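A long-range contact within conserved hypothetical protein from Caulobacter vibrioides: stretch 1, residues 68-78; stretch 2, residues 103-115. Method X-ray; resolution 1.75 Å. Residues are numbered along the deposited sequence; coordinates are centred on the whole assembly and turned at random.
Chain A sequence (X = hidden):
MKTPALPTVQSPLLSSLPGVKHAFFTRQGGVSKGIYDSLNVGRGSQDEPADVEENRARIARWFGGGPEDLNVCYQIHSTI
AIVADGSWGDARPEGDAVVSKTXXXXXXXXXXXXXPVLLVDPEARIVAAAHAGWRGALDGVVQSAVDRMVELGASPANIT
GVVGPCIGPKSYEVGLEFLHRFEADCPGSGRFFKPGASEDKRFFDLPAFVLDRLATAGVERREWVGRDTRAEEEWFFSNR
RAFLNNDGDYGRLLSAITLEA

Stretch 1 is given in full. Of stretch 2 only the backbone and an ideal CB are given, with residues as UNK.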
# COMPACT_ATOMS: atom_id res chain seq x y z
N GLU A 68 -4.21 19.13 3.19
CA GLU A 68 -5.34 18.80 4.06
C GLU A 68 -6.14 17.62 3.53
O GLU A 68 -6.64 16.79 4.29
CB GLU A 68 -6.27 20.00 4.22
CG GLU A 68 -5.72 21.12 5.08
CD GLU A 68 -6.77 22.19 5.37
OE1 GLU A 68 -7.24 22.84 4.42
OE2 GLU A 68 -7.12 22.37 6.56
N ASP A 69 -6.26 17.54 2.20
CA ASP A 69 -7.03 16.48 1.55
C ASP A 69 -6.36 15.11 1.62
O ASP A 69 -6.94 14.12 1.20
CB ASP A 69 -7.29 16.86 0.09
CG ASP A 69 -7.97 18.20 -0.05
OD1 ASP A 69 -9.03 18.41 0.59
OD2 ASP A 69 -7.46 19.06 -0.80
N LEU A 70 -5.13 15.06 2.13
CA LEU A 70 -4.42 13.79 2.22
C LEU A 70 -4.64 13.13 3.58
O LEU A 70 -4.39 13.73 4.63
CB LEU A 70 -2.92 14.01 1.98
CG LEU A 70 -2.07 12.76 1.79
CD1 LEU A 70 -2.65 11.87 0.69
CD2 LEU A 70 -0.65 13.17 1.43
N ASN A 71 -5.12 11.90 3.55
CA ASN A 71 -5.41 11.14 4.76
C ASN A 71 -4.54 9.88 4.82
O ASN A 71 -4.76 8.93 4.06
CB ASN A 71 -6.89 10.76 4.79
CG ASN A 71 -7.82 11.97 4.81
OD1 ASN A 71 -8.29 12.39 5.87
ND2 ASN A 71 -8.09 12.53 3.63
N VAL A 72 -3.57 9.87 5.72
CA VAL A 72 -2.68 8.73 5.88
C VAL A 72 -2.56 8.41 7.37
O VAL A 72 -2.41 9.31 8.20
CB VAL A 72 -1.28 9.02 5.30
CG1 VAL A 72 -0.40 7.78 5.42
CG2 VAL A 72 -1.41 9.44 3.84
N CYS A 73 -2.64 7.13 7.71
CA CYS A 73 -2.58 6.69 9.10
C CYS A 73 -1.18 6.54 9.68
O CYS A 73 -0.18 6.63 8.98
CB CYS A 73 -3.25 5.33 9.27
SG CYS A 73 -4.98 5.22 8.87
N TYR A 74 -1.17 6.32 10.99
CA TYR A 74 0.04 6.02 11.74
C TYR A 74 -0.12 4.51 11.59
O TYR A 74 -0.87 3.89 12.33
CB TYR A 74 -0.13 6.43 13.21
CG TYR A 74 0.96 5.94 14.14
CD1 TYR A 74 2.28 6.36 14.00
CD2 TYR A 74 0.65 5.08 15.20
CE1 TYR A 74 3.28 5.93 14.89
CE2 TYR A 74 1.63 4.65 16.09
CZ TYR A 74 2.94 5.08 15.93
OH TYR A 74 3.90 4.65 16.82
N GLN A 75 0.56 3.95 10.60
CA GLN A 75 0.44 2.52 10.32
C GLN A 75 1.13 1.64 11.34
O GLN A 75 2.29 1.85 11.69
CB GLN A 75 0.95 2.25 8.90
CG GLN A 75 0.40 3.26 7.90
CD GLN A 75 0.76 2.94 6.46
OE1 GLN A 75 1.82 2.37 6.18
NE2 GLN A 75 -0.11 3.33 5.54
N ILE A 76 0.40 0.63 11.82
CA ILE A 76 0.90 -0.28 12.84
C ILE A 76 0.76 -1.76 12.47
O ILE A 76 0.77 -2.63 13.33
CB ILE A 76 0.17 -0.04 14.18
CG1 ILE A 76 -1.35 -0.10 13.94
CG2 ILE A 76 0.56 1.31 14.76
CD1 ILE A 76 -2.19 0.08 15.19
N HIS A 77 0.63 -2.02 11.17
CA HIS A 77 0.49 -3.39 10.66
C HIS A 77 -0.73 -4.13 11.21
O HIS A 77 -0.70 -5.34 11.40
CB HIS A 77 1.76 -4.20 10.93
CG HIS A 77 2.92 -3.78 10.08
ND1 HIS A 77 3.76 -2.74 10.42
CD2 HIS A 77 3.35 -4.23 8.87
CE1 HIS A 77 4.66 -2.57 9.46
NE2 HIS A 77 4.43 -3.46 8.51
N SER A 78 -1.80 -3.38 11.43
CA SER A 78 -3.04 -3.93 11.95
C SER A 78 -4.01 -4.22 10.82
O SER A 78 -3.64 -4.19 9.64
CB SER A 78 -3.69 -2.92 12.89
OG SER A 78 -4.12 -1.77 12.16
N UNK A 103 -16.03 12.99 -1.73
CA UNK A 103 -15.25 13.57 -2.83
C UNK A 103 -14.19 14.51 -2.27
O UNK A 103 -14.45 15.25 -1.32
CB UNK A 103 -16.16 14.31 -3.81
N UNK A 104 -12.99 14.48 -2.85
CA UNK A 104 -11.93 15.36 -2.38
C UNK A 104 -10.97 14.69 -1.42
O UNK A 104 -9.81 15.08 -1.33
CB UNK A 104 -12.54 16.59 -1.71
N UNK A 105 -11.45 13.68 -0.70
CA UNK A 105 -10.60 12.97 0.25
C UNK A 105 -9.65 12.04 -0.48
O UNK A 105 -10.06 11.25 -1.33
CB UNK A 105 -11.45 12.18 1.25
N UNK A 106 -8.37 12.14 -0.16
CA UNK A 106 -7.35 11.30 -0.78
C UNK A 106 -6.96 10.22 0.23
O UNK A 106 -6.34 10.53 1.25
CB UNK A 106 -6.13 12.12 -1.21
N UNK A 107 -7.34 8.98 -0.04
CA UNK A 107 -7.01 7.87 0.85
C UNK A 107 -5.62 7.37 0.49
O UNK A 107 -5.37 6.98 -0.65
CB UNK A 107 -8.04 6.75 0.75
N UNK A 108 -4.71 7.37 1.46
CA UNK A 108 -3.36 6.93 1.17
C UNK A 108 -2.79 5.90 2.13
O UNK A 108 -3.21 5.79 3.28
CB UNK A 108 -2.44 8.15 1.15
N UNK A 109 -1.83 5.13 1.61
CA UNK A 109 -1.14 4.10 2.38
C UNK A 109 0.35 4.23 2.05
O UNK A 109 0.71 4.54 0.91
CB UNK A 109 -1.67 2.70 2.06
N UNK A 110 1.20 3.99 3.04
CA UNK A 110 2.65 4.08 2.87
C UNK A 110 3.30 2.70 2.88
O UNK A 110 2.83 1.80 3.57
CB UNK A 110 3.26 4.95 3.97
N UNK A 111 4.40 2.56 2.15
CA UNK A 111 5.10 1.29 2.11
C UNK A 111 6.48 1.41 1.48
O UNK A 111 6.80 2.38 0.79
CB UNK A 111 4.27 0.26 1.34
N UNK A 112 7.30 0.39 1.74
CA UNK A 112 8.65 0.30 1.21
C UNK A 112 9.00 -1.18 1.25
O UNK A 112 9.98 -1.57 1.89
CB UNK A 112 9.64 1.15 2.00
N UNK A 113 8.16 -1.97 0.58
CA UNK A 113 8.25 -3.43 0.47
C UNK A 113 6.88 -4.04 0.73
O UNK A 113 6.46 -4.96 0.04
CB UNK A 113 9.28 -3.99 1.45
N UNK A 114 6.18 -3.54 1.74
CA UNK A 114 4.85 -4.08 2.04
C UNK A 114 3.94 -3.74 0.88
O UNK A 114 4.22 -2.84 0.10
CB UNK A 114 4.30 -3.53 3.35
N UNK A 115 2.83 -4.47 0.76
CA UNK A 115 1.92 -4.27 -0.36
C UNK A 115 0.80 -3.26 -0.18
O UNK A 115 -0.06 -3.42 0.69
CB UNK A 115 1.29 -5.62 -0.71

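The strand beginning at position 106 pairs in parallel with the strand beginning at Leu70. Position 106 N donates to Asp69 O (2.8 Å), Asn71 N donates to position 106 O (2.9 Å), and position 108 N donates to Asn71 O (3.0 Å). Any non-proline residue could supply the two donors.

Position 103 has nothing of stretch 1 near its CB; it is Pro103. At 104 the backbone decides: with phi 97° and psi -28°, a CB would be jammed against the carbonyl oxygen of position 103. Glycine is called for, and Gly104 is found, its O lying 3.4 Å from Asp69 CB.

The CB of 105 points sideways, 4.1 Å from Asn71 ND2. A small or medium side chain fits, polar or not. Val105 (chi1 t) brings CG1 to 3.2 Å from Asn71 ND2, a close packing contact.

At 106 the CB lies on the sheet face that carries Leu70, 4.0 Å from Leu70 CD1. Extended phi/psi and an apolar neighbour favour valine, isoleucine or leucine. Ile106 sets CG2 3.5 Å from Leu70 CD1, while its CD1 reaches 4.1 Å from Asp69 CB.

Position 107 turns to the face of Asn71, and its CB approaches nothing closer than Asn71 O at 5.1 Å. Many residues would do; Cys107 adds little to the contact.

Position 108 returns to the face of Leu70 and Val72. An ideal CB would sit 3.2 Å from Val72 CG2, which is tight, so glycine suits although the backbone angles do not demand it. Gly108 O also accepts from a water (2.8 Å to the water O) that in turn accepts from Cys73 N (2.9 Å to the same O), linking the two stretches beyond the direct pairing.

The CB of 109 points away overall but lies 3.9 Å from Gln75 NE2. A small residue is adequate, and Ala109 is present.

At 110 the CB points toward stretch 1, with Val72 CG1 4.8 Å off. A long, flexible apolar chain could reach along this surface. Met110, as selenomethionine, packs CG 3.7 Å from Val72 CG1 and carries CE to 3.6 Å from Cys73 O.

Positions 111, 112 and 113 offer stretch 1 no contact; they are Ala111, Ala112 and Asp113.

At 114 the CB points toward stretch 1, 5.2 Å from His77 NE2, leaving room for a modest side chain, polar or sulfur-bearing. Cys114 places SG at the ring edge, 3.9 Å from His77 NE2. Position 115 has nothing of stretch 1 near its CB, so this contact leaves its side chain free; it is Ala115.

Stretch 2 103-115: PGVICGAMAADCA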
# COMPACT_ATOMS: atom_id res chain seq x y z
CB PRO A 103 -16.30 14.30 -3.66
CG PRO A 103 -17.53 13.48 -3.43
CD PRO A 103 -17.47 13.21 -1.94
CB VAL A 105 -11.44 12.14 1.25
CG1 VAL A 105 -10.53 11.24 2.08
CG2 VAL A 105 -12.23 13.07 2.15
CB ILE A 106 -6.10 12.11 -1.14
CG1 ILE A 106 -6.47 13.26 -2.07
CG2 ILE A 106 -5.07 11.21 -1.82
CD1 ILE A 106 -5.33 14.24 -2.33
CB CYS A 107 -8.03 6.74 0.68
SG CYS A 107 -9.73 7.20 1.06
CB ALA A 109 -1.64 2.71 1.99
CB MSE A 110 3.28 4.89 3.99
CG MSE A 110 2.79 6.30 4.16
SE MSE A 110 3.72 7.08 5.65
CE MSE A 110 2.79 6.18 7.08
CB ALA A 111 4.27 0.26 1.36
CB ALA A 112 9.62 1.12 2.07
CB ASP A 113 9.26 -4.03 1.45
CG ASP A 113 10.67 -4.04 0.89
OD1 ASP A 113 10.88 -3.63 -0.27
OD2 ASP A 113 11.58 -4.48 1.63
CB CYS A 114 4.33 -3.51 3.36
SG CYS A 114 5.27 -4.18 4.76
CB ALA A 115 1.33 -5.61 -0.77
O HOH W 1 -2.57 4.88 5.82
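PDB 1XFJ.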